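PDB 1Y89: devB protein from Vibrio cholerae O1 biovar eltor str. N16961, which probably hydrolyses 6-phosphogluconolactone to 6-phosphogluconate in the pentose phosphate pathway. Local coordinates for residues N3-P8 / E226-S231; P130-I135 / A178-A183; K185-L190 / A216-T221. All blocks are in the same frame, centred on the assembly; numbering follows the deposited sequence.

Contact 1 (N3-P8 / E226-S231)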
loop_
_atom_site.group_PDB
_atom_site.type_symbol
_atom_site.label_atom_id
_atom_site.label_comp_id
_atom_site.label_asym_id
_atom_site.label_seq_id
_atom_site.Cartn_x
_atom_site.Cartn_y
_atom_site.Cartn_z
ATOM N N ASN A 3 4.939 -3.515 -1.813
ATOM C CA ASN A 3 3.554 -3.252 -1.425
ATOM C C ASN A 3 2.645 -4.253 -2.139
ATOM O O ASN A 3 2.657 -4.340 -3.358
ATOM C CB ASN A 3 3.260 -1.807 -1.839
ATOM C CG ASN A 3 1.976 -1.254 -1.288
ATOM O OD1 ASN A 3 1.364 -1.796 -0.360
ATOM N ND2 ASN A 3 1.568 -0.113 -1.845
ATOM N N HIS A 4 1.917 -5.077 -1.391
ATOM C CA HIS A 4 0.920 -5.977 -1.980
ATOM C C HIS A 4 -0.461 -5.471 -1.594
ATOM O O HIS A 4 -0.742 -5.219 -0.387
ATOM C CB HIS A 4 1.002 -7.391 -1.393
ATOM C CG HIS A 4 2.329 -8.070 -1.545
ATOM N ND1 HIS A 4 3.477 -7.627 -0.920
ATOM C CD2 HIS A 4 2.664 -9.227 -2.167
ATOM C CE1 HIS A 4 4.474 -8.455 -1.191
ATOM N NE2 HIS A 4 4.005 -9.436 -1.941
ATOM N N LYS A 5 -1.331 -5.349 -2.586
ATOM C CA LYS A 5 -2.691 -4.897 -2.337
ATOM C C LYS A 5 -3.667 -5.934 -2.869
ATOM O O LYS A 5 -3.547 -6.361 -4.013
ATOM C CB LYS A 5 -2.936 -3.558 -3.016
ATOM C CG LYS A 5 -1.957 -2.468 -2.626
ATOM C CD LYS A 5 -2.441 -1.126 -3.160
ATOM C CE LYS A 5 -1.682 0.016 -2.527
ATOM N NZ LYS A 5 -2.673 1.048 -2.143
ATOM N N ILE A 6 -4.622 -6.346 -2.044
ATOM C CA ILE A 6 -5.692 -7.270 -2.487
ATOM C C ILE A 6 -7.023 -6.530 -2.350
ATOM O O ILE A 6 -7.391 -6.113 -1.258
ATOM C CB ILE A 6 -5.693 -8.591 -1.676
ATOM C CG1 ILE A 6 -4.294 -9.279 -1.721
ATOM C CG2 ILE A 6 -6.850 -9.557 -2.137
ATOM C CD1 ILE A 6 -4.172 -10.446 -0.759
ATOM N N PHE A 7 -7.684 -6.335 -3.481
ATOM C CA PHE A 7 -8.936 -5.589 -3.600
ATOM C C PHE A 7 -10.062 -6.574 -3.792
ATOM O O PHE A 7 -9.857 -7.657 -4.352
ATOM C CB PHE A 7 -8.908 -4.675 -4.835
ATOM C CG PHE A 7 -7.887 -3.548 -4.761
ATOM C CD1 PHE A 7 -6.570 -3.746 -5.168
ATOM C CD2 PHE A 7 -8.264 -2.284 -4.282
ATOM C CE1 PHE A 7 -5.640 -2.689 -5.110
ATOM C CE2 PHE A 7 -7.339 -1.241 -4.205
ATOM C CZ PHE A 7 -6.046 -1.440 -4.624
ATOM N N PRO A 8 -11.269 -6.177 -3.399
ATOM C CA PRO A 8 -12.398 -7.105 -3.481
ATOM C C PRO A 8 -12.927 -7.317 -4.919
ATOM O O PRO A 8 -13.578 -8.321 -5.179
ATOM C CB PRO A 8 -13.453 -6.430 -2.591
ATOM C CG PRO A 8 -13.181 -4.928 -2.781
ATOM C CD PRO A 8 -11.655 -4.843 -2.857
ATOM N N GLU A 226 5.053 -3.077 -6.511
ATOM C CA GLU A 226 3.716 -3.391 -6.025
ATOM C C GLU A 226 3.109 -4.546 -6.767
ATOM O O GLU A 226 3.332 -4.718 -7.984
ATOM C CB GLU A 226 2.792 -2.182 -6.203
ATOM C CG GLU A 226 3.345 -0.959 -5.551
ATOM C CD GLU A 226 2.467 0.247 -5.706
ATOM O OE1 GLU A 226 2.037 0.562 -6.845
ATOM O OE2 GLU A 226 2.222 0.879 -4.666
ATOM N N TRP A 227 2.274 -5.283 -6.048
ATOM C CA TRP A 227 1.425 -6.297 -6.623
ATOM C C TRP A 227 -0.024 -5.922 -6.312
ATOM O O TRP A 227 -0.407 -5.822 -5.133
ATOM C CB TRP A 227 1.765 -7.674 -6.016
ATOM C CG TRP A 227 3.146 -8.126 -6.444
ATOM C CD1 TRP A 227 4.335 -7.741 -5.925
ATOM C CD2 TRP A 227 3.437 -8.976 -7.543
ATOM N NE1 TRP A 227 5.374 -8.336 -6.626
ATOM C CE2 TRP A 227 4.837 -9.105 -7.620
ATOM C CE3 TRP A 227 2.641 -9.671 -8.457
ATOM C CZ2 TRP A 227 5.467 -9.895 -8.585
ATOM C CZ3 TRP A 227 3.277 -10.467 -9.425
ATOM C CH2 TRP A 227 4.668 -10.557 -9.479
ATOM N N TYR A 228 -0.816 -5.679 -7.352
ATOM C CA TYR A 228 -2.243 -5.337 -7.193
ATOM C C TYR A 228 -3.033 -6.582 -7.593
ATOM O O TYR A 228 -2.967 -6.992 -8.755
ATOM C CB TYR A 228 -2.634 -4.204 -8.164
ATOM C CG TYR A 228 -2.302 -2.800 -7.675
ATOM C CD1 TYR A 228 -1.001 -2.440 -7.368
ATOM C CD2 TYR A 228 -3.292 -1.839 -7.533
ATOM C CE1 TYR A 228 -0.711 -1.167 -6.898
ATOM C CE2 TYR A 228 -3.020 -0.569 -7.071
ATOM C CZ TYR A 228 -1.721 -0.241 -6.744
ATOM O OH TYR A 228 -1.440 1.004 -6.239
ATOM N N LEU A 229 -3.751 -7.196 -6.653
ATOM C CA LEU A 229 -4.519 -8.389 -6.989
ATOM C C LEU A 229 -5.981 -8.148 -6.659
ATOM O O LEU A 229 -6.298 -7.307 -5.811
ATOM C CB LEU A 229 -4.057 -9.591 -6.140
ATOM C CG LEU A 229 -2.568 -9.973 -6.058
ATOM C CD1 LEU A 229 -2.449 -11.278 -5.290
ATOM C CD2 LEU A 229 -1.857 -10.082 -7.365
ATOM N N ASP A 230 -6.862 -8.913 -7.297
ATOM C CA ASP A 230 -8.211 -9.026 -6.791
ATOM C C ASP A 230 -8.335 -10.330 -6.025
ATOM O O ASP A 230 -7.385 -11.136 -6.008
ATOM C CB ASP A 230 -9.269 -8.875 -7.908
ATOM C CG ASP A 230 -9.170 -9.945 -8.994
ATOM O OD1 ASP A 230 -8.210 -10.744 -9.026
ATOM O OD2 ASP A 230 -10.081 -9.971 -9.847
ATOM N N SER A 231 -9.474 -10.519 -5.350
ATOM C CA SER A 231 -9.707 -11.693 -4.544
ATOM C C SER A 231 -9.487 -12.945 -5.366
ATOM O O SER A 231 -8.855 -13.895 -4.886
ATOM C CB SER A 231 -11.148 -11.684 -3.988
ATOM O OG SER A 231 -11.213 -10.680 -2.996
#
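From Asn3 with Glu226 to Phe7 with Asp230, two parallel strands run in register, their axes 4.6 Å apart at closest approach and their directions only 17° apart. Four backbone hydrogen bonds join them: Trp227 N to Asn3 O, Lys5 N to Trp227 O, Leu229 N to Lys5 O and Phe7 N to Leu229 O. Asn3, Lys5, Phe7, Glu226 and Tyr228 share one face of the sheet. There Asn3, its CG anti to the backbone N (chi1 -169°), donates from ND2 to Glu226 OE2 at 3.1 Å, on the anti side of the carboxylate and 30° out of its plane, while Glu226 OE1 is held by Arg186 and Ser188. The Lys5 chain lies alongside Tyr228 and sets CD over one face of the phenol ring, toward its rim, 3.8 Å from Tyr228 CZ. Phe7 approaches the same ring aslant; its CE1 comes within 3.5 Å of Tyr228 CD2, yet the two near-parallel rings are slid so far apart that they barely overlap. On the other face the His4 and Trp227 rings are similarly offset, and Ile6 CG1 touches Leu229 CB at 4.4 Å. Helix 10-25 packs on Phe7 and Tyr228, while strand 2-7 pairs antiparallel with a strand of the second subunit, where His4 O accepts from Asn3 ND2 of that subunit. The Arg186 salt bridge probably favours a charged Glu226, and bonds on both oxygens limit its rotation.

Contact 2 (P130-I135 / A178-A183)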
loop_
_atom_site.group_PDB
_atom_site.type_symbol
_atom_site.label_atom_id
_atom_site.label_comp_id
_atom_site.label_asym_id
_atom_site.label_seq_id
_atom_site.Cartn_x
_atom_site.Cartn_y
_atom_site.Cartn_z
ATOM N N PRO A 130 16.736 6.494 -17.727
ATOM C CA PRO A 130 15.512 7.264 -17.435
ATOM C C PRO A 130 14.790 6.662 -16.241
ATOM O O PRO A 130 14.609 5.417 -16.162
ATOM C CB PRO A 130 14.662 7.075 -18.700
ATOM C CG PRO A 130 15.289 5.949 -19.451
ATOM C CD PRO A 130 16.735 5.975 -19.108
ATOM N N VAL A 131 14.365 7.538 -15.338
ATOM C CA VAL A 131 13.690 7.109 -14.123
ATOM C C VAL A 131 12.167 7.366 -14.280
ATOM O O VAL A 131 11.694 8.496 -14.217
ATOM C CB VAL A 131 14.282 7.820 -12.897
ATOM C CG1 VAL A 131 13.446 7.488 -11.603
ATOM C CG2 VAL A 131 15.793 7.449 -12.737
ATOM N N PHE A 132 11.409 6.306 -14.545
ATOM C CA PHE A 132 9.964 6.449 -14.633
ATOM C C PHE A 132 9.381 6.728 -13.265
ATOM O O PHE A 132 9.842 6.187 -12.241
ATOM C CB PHE A 132 9.315 5.208 -15.273
ATOM C CG PHE A 132 9.332 5.267 -16.789
ATOM C CD1 PHE A 132 10.497 4.967 -17.499
ATOM C CD2 PHE A 132 8.204 5.701 -17.483
ATOM C CE1 PHE A 132 10.546 5.080 -18.890
ATOM C CE2 PHE A 132 8.210 5.823 -18.883
ATOM C CZ PHE A 132 9.353 5.508 -19.593
ATOM N N ASP A 133 8.371 7.578 -13.259
ATOM C CA ASP A 133 7.598 7.805 -12.031
ATOM C C ASP A 133 6.757 6.585 -11.704
ATOM O O ASP A 133 6.582 6.255 -10.522
ATOM C CB ASP A 133 6.709 9.045 -12.167
ATOM C CG ASP A 133 7.519 10.313 -12.283
ATOM O OD1 ASP A 133 7.987 10.820 -11.238
ATOM O OD2 ASP A 133 7.716 10.785 -13.420
ATOM N N TRP A 134 6.275 5.897 -12.737
ATOM C CA TRP A 134 5.340 4.793 -12.525
ATOM C C TRP A 134 5.301 3.907 -13.747
ATOM O O TRP A 134 5.106 4.391 -14.889
ATOM C CB TRP A 134 3.933 5.349 -12.285
ATOM C CG TRP A 134 2.951 4.341 -11.668
ATOM C CD1 TRP A 134 3.247 3.121 -11.097
ATOM C CD2 TRP A 134 1.541 4.531 -11.519
ATOM N NE1 TRP A 134 2.090 2.537 -10.609
ATOM C CE2 TRP A 134 1.031 3.390 -10.848
ATOM C CE3 TRP A 134 0.649 5.557 -11.907
ATOM C CZ2 TRP A 134 -0.348 3.252 -10.524
ATOM C CZ3 TRP A 134 -0.715 5.421 -11.586
ATOM C CH2 TRP A 134 -1.195 4.274 -10.900
ATOM N N ILE A 135 5.477 2.609 -13.537
ATOM C CA ILE A 135 5.362 1.655 -14.630
ATOM C C ILE A 135 4.283 0.666 -14.222
ATOM O O ILE A 135 4.400 0.002 -13.161
ATOM C CB ILE A 135 6.718 0.930 -14.914
ATOM C CG1 ILE A 135 7.834 1.969 -15.234
ATOM C CG2 ILE A 135 6.573 -0.104 -16.053
ATOM C CD1 ILE A 135 9.213 1.323 -15.571
ATOM N N ALA A 178 14.864 -4.954 -18.642
ATOM C CA ALA A 178 14.724 -5.081 -17.169
ATOM C C ALA A 178 15.320 -3.858 -16.435
ATOM O O ALA A 178 14.783 -3.380 -15.428
ATOM C CB ALA A 178 15.391 -6.363 -16.680
ATOM N N LYS A 179 16.434 -3.361 -16.966
ATOM C CA LYS A 179 17.136 -2.226 -16.388
ATOM C C LYS A 179 16.246 -1.003 -16.209
ATOM O O LYS A 179 16.324 -0.307 -15.176
ATOM C CB LYS A 179 18.304 -1.876 -17.317
ATOM C CG LYS A 179 19.029 -0.631 -16.978
ATOM C CD LYS A 179 20.197 -0.515 -18.005
ATOM C CE LYS A 179 21.056 0.648 -17.696
ATOM N NZ LYS A 179 22.317 0.689 -18.556
ATOM N N VAL A 180 15.418 -0.712 -17.212
ATOM C CA VAL A 180 14.516 0.443 -17.074
ATOM C C VAL A 180 13.454 0.187 -15.978
ATOM O O VAL A 180 13.131 1.074 -15.156
ATOM C CB VAL A 180 13.845 0.777 -18.428
ATOM C CG1 VAL A 180 12.842 1.923 -18.274
ATOM C CG2 VAL A 180 14.965 1.113 -19.491
ATOM N N LEU A 181 12.875 -1.014 -15.964
ATOM C CA LEU A 181 11.942 -1.337 -14.866
ATOM C C LEU A 181 12.555 -1.222 -13.476
ATOM O O LEU A 181 11.941 -0.674 -12.555
ATOM C CB LEU A 181 11.336 -2.741 -15.042
ATOM C CG LEU A 181 10.173 -2.931 -15.996
ATOM C CD1 LEU A 181 10.360 -2.235 -17.360
ATOM C CD2 LEU A 181 9.896 -4.493 -16.198
ATOM N N GLN A 182 13.772 -1.730 -13.329
ATOM C CA GLN A 182 14.486 -1.690 -12.063
ATOM C C GLN A 182 14.831 -0.250 -11.615
ATOM O O GLN A 182 14.905 0.031 -10.410
ATOM C CB GLN A 182 15.764 -2.541 -12.191
ATOM C CG GLN A 182 15.505 -4.052 -12.334
ATOM C CD GLN A 182 16.733 -4.825 -12.853
ATOM O OE1 GLN A 182 17.562 -4.273 -13.578
ATOM N NE2 GLN A 182 16.821 -6.120 -12.514
ATOM N N ALA A 183 15.033 0.658 -12.578
ATOM C CA ALA A 183 15.354 2.055 -12.261
ATOM C C ALA A 183 14.165 2.944 -11.883
ATOM O O ALA A 183 14.344 4.092 -11.435
ATOM C CB ALA A 183 16.140 2.676 -13.432
HETATM O O HOH W 1 12.760 3.823 -15.072
#
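Phe132 and Val180 meet aslant: Val180 CG1, anti to its backbone N (chi1 177°), is the branch that reaches the ring, lying 3.9 Å from Phe132 CD1 and almost as near to CE1. Farther along the segment, Ile135 points toward the helix and touches it with CD1 alone: this methyl rests 3.9 Å from Leu181 CA, about equally close to Val180 O, and 4.1 Å from Leu181 CD1. At the far end of the helical segment the meeting is of carbon with carbonyl, Val131 CG1 packing 3.5 Å from Ala183 O. No direct hydrogen bond crosses between the segments. Instead one water joins them, donating to Pro130 O at 2.7 Å and to Val180 O at 2.8 Å and accepting from Phe132 N at 2.9 Å; it lies in the plane of the Phe132 ring, at its edge. Trp65 meets the Phe132 ring edge-to-face, and Ile135 packs also on Ser34 of the neighbouring strand 31-35. The contact thus lays helix 178-183 against the loop that leads into central strand 134-137. A single water bridges three backbone polar groups in this buried seam, where the remaining contact is largely of methyl groups with ring carbon and backbone.

Contact 3 (K185-L190 / A216-T221)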
loop_
_atom_site.group_PDB
_atom_site.type_symbol
_atom_site.label_atom_id
_atom_site.label_comp_id
_atom_site.label_asym_id
_atom_site.label_seq_id
_atom_site.Cartn_x
_atom_site.Cartn_y
_atom_site.Cartn_z
ATOM N N LYS A 185 10.759 4.624 -10.130
ATOM C CA LYS A 185 10.422 4.944 -8.740
ATOM C C LYS A 185 9.386 3.960 -8.179
ATOM O O LYS A 185 9.339 3.710 -6.961
ATOM C CB LYS A 185 9.879 6.360 -8.639
ATOM C CG LYS A 185 10.950 7.424 -8.967
ATOM C CD LYS A 185 10.292 8.791 -9.025
ATOM C CE LYS A 185 11.240 9.891 -9.624
ATOM N NZ LYS A 185 10.503 11.212 -9.869
ATOM N N ARG A 186 8.575 3.405 -9.076
ATOM C CA ARG A 186 7.407 2.626 -8.687
ATOM C C ARG A 186 7.011 1.747 -9.849
ATOM O O ARG A 186 6.830 2.249 -10.972
ATOM C CB ARG A 186 6.257 3.574 -8.311
ATOM C CG ARG A 186 4.931 2.835 -7.972
ATOM C CD ARG A 186 3.834 3.870 -7.735
ATOM N NE ARG A 186 2.569 3.219 -7.344
ATOM C CZ ARG A 186 1.394 3.825 -7.296
ATOM N NH1 ARG A 186 1.286 5.121 -7.621
ATOM N NH2 ARG A 186 0.318 3.119 -6.940
ATOM N N ILE A 187 6.913 0.434 -9.619
ATOM C CA ILE A 187 6.380 -0.451 -10.646
ATOM C C ILE A 187 5.274 -1.255 -9.991
ATOM O O ILE A 187 5.363 -1.584 -8.807
ATOM C CB ILE A 187 7.476 -1.376 -11.309
ATOM C CG1 ILE A 187 7.920 -2.491 -10.336
ATOM C CG2 ILE A 187 8.730 -0.532 -11.775
ATOM C CD1 ILE A 187 8.990 -3.508 -10.946
ATOM N N SER A 188 4.232 -1.548 -10.759
ATOM C CA SER A 188 3.027 -2.132 -10.198
ATOM C C SER A 188 2.557 -3.224 -11.115
ATOM O O SER A 188 2.117 -2.934 -12.227
ATOM C CB SER A 188 1.890 -1.084 -10.039
ATOM O OG SER A 188 2.325 0.082 -9.346
ATOM N N TYR A 189 2.655 -4.461 -10.641
ATOM C CA TYR A 189 2.172 -5.623 -11.389
ATOM C C TYR A 189 0.677 -5.780 -11.140
ATOM O O TYR A 189 0.262 -5.893 -9.981
ATOM C CB TYR A 189 2.885 -6.888 -10.924
ATOM C CG TYR A 189 4.352 -6.928 -11.286
ATOM C CD1 TYR A 189 4.746 -7.219 -12.601
ATOM C CD2 TYR A 189 5.352 -6.718 -10.305
ATOM C CE1 TYR A 189 6.074 -7.277 -12.964
ATOM C CE2 TYR A 189 6.720 -6.761 -10.651
ATOM C CZ TYR A 189 7.064 -7.060 -11.978
ATOM O OH TYR A 189 8.384 -7.121 -12.372
ATOM N N LEU A 190 -0.117 -5.707 -12.210
ATOM C CA LEU A 190 -1.573 -5.663 -12.103
ATOM C C LEU A 190 -2.034 -7.053 -12.516
ATOM O O LEU A 190 -1.960 -7.427 -13.698
ATOM C CB LEU A 190 -2.166 -4.591 -13.028
ATOM C CG LEU A 190 -1.551 -3.183 -12.900
ATOM C CD1 LEU A 190 -2.273 -2.196 -13.876
ATOM C CD2 LEU A 190 -1.584 -2.685 -11.411
ATOM N N ALA A 216 8.718 -12.407 -11.318
ATOM C CA ALA A 216 9.284 -12.749 -9.987
ATOM C C ALA A 216 10.663 -12.106 -9.715
ATOM O O ALA A 216 11.022 -11.845 -8.554
ATOM C CB ALA A 216 9.394 -14.259 -9.816
ATOM N N LYS A 217 11.431 -11.875 -10.773
ATOM C CA LYS A 217 12.826 -11.412 -10.681
ATOM C C LYS A 217 13.034 -9.903 -10.752
ATOM O O LYS A 217 14.080 -9.387 -10.335
ATOM C CB LYS A 217 13.656 -12.050 -11.809
ATOM C CG LYS A 217 13.784 -13.551 -11.701
ATOM C CD LYS A 217 14.705 -14.069 -12.799
ATOM C CE LYS A 217 14.545 -15.571 -12.991
ATOM N NZ LYS A 217 15.107 -16.308 -11.819
ATOM N N ILE A 218 12.070 -9.189 -11.316
ATOM C CA ILE A 218 12.274 -7.775 -11.617
ATOM C C ILE A 218 11.602 -6.931 -10.552
ATOM O O ILE A 218 10.383 -7.026 -10.349
ATOM C CB ILE A 218 11.770 -7.436 -13.068
ATOM C CG1 ILE A 218 12.727 -8.069 -14.102
ATOM C CG2 ILE A 218 11.728 -5.913 -13.283
ATOM C CD1 ILE A 218 12.156 -8.093 -15.545
ATOM N N HIS A 219 12.380 -6.130 -9.837
ATOM C CA HIS A 219 11.773 -5.191 -8.874
ATOM C C HIS A 219 12.478 -3.844 -8.970
ATOM O O HIS A 219 13.647 -3.754 -9.418
ATOM C CB HIS A 219 11.844 -5.740 -7.423
ATOM C CG HIS A 219 13.211 -6.177 -7.018
ATOM N ND1 HIS A 219 13.653 -7.479 -7.169
ATOM C CD2 HIS A 219 14.247 -5.486 -6.475
ATOM C CE1 HIS A 219 14.908 -7.560 -6.750
ATOM N NE2 HIS A 219 15.293 -6.366 -6.328
ATOM N N SER A 220 11.795 -2.794 -8.544
ATOM C CA SER A 220 12.469 -1.510 -8.415
ATOM C C SER A 220 13.631 -1.651 -7.431
ATOM O O SER A 220 13.436 -2.089 -6.264
ATOM C CB SER A 220 11.503 -0.459 -7.898
ATOM O OG SER A 220 12.189 0.757 -7.693
ATOM N N THR A 221 14.830 -1.273 -7.875
ATOM C CA THR A 221 16.023 -1.353 -7.020
ATOM C C THR A 221 15.921 -0.489 -5.762
ATOM O O THR A 221 16.188 -0.978 -4.669
ATOM C CB THR A 221 17.310 -0.921 -7.788
ATOM O OG1 THR A 221 17.330 -1.595 -9.057
ATOM C CG2 THR A 221 18.613 -1.256 -6.979
#
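Strand 186-191, inside the parallel part of the mixed sheet, meets here the chain that leaves helix 214-217 and leads toward the adjacent strand 224-230. Tyr189 and Ile218 make the polar join, their side chains crossing at about a right angle. Tyr189 OH donates to Ile218 O over 2.8 Å; the hydroxyl stands above the carbonyl plane, 35° out of it, with a C=O...O angle of 125°. Seen from the tyrosine, the carbonyl oxygen lies at the ring edge and in the ring plane. The hydroxyl also sits 3.5 Å from Ile218 CB, so the phenol tip lies beside the CB of the residue whose carbonyl it binds. Ile218 is the first residue past the helix to leave helical backbone angles, and the tyrosine thus takes hold of the chain just where it turns from helix to loop.

Ile187, two residues earlier on the same side of the strand, makes the apolar half. Its CG1 lies between the backbone N and the carbonyl carbon (chi1 73°), and the extended branch ends in CD1, which rests 3.8 Å from Ser220 N. The same methyl is 3.9 Å from His219 CA and 4.3 Å from Ile218 CG2, so a single carbon spans three consecutive residues of the loop. Ser220 points toward the strand, but its hydroxyl is engaged by Ala184 O and Gly223 N, and its backbone N by Thr225 OG1. The Ile218 side chain packs on Ala178 and Leu181 of helix 178-183. Strand 186-191, helices 197-205 and 214-217 and the parallel strand 224-230 form a beta-alpha-beta crossover, with the loop after its last helix packed on its first strand, consistent with the Rossmann-like fold of the 6-phosphogluconolactonase and glucosamine-6-phosphate isomerase family.

All three contacts reach one mixed sheet. Contact 1 lies at its edge within the chain, where the second subunit continues it, and is partly buried; contacts 2 and 3 are buried, their centres about 9 Å apart, with no other chain touching them. Their chemistry follows: regular strand pairing in contact 1, apolar packing with a bridging water in contact 2, and a single tyrosine hydroxyl bond plus one methyl in contact 3. Strand 186-191 ties them together, lying between 134-137 and 224-230. Its Ser188 bonds both Glu226 of contact 1 and Trp134 of contact 2, while Leu181 O of contact 2 packs on Ile187 CG2 of contact 3.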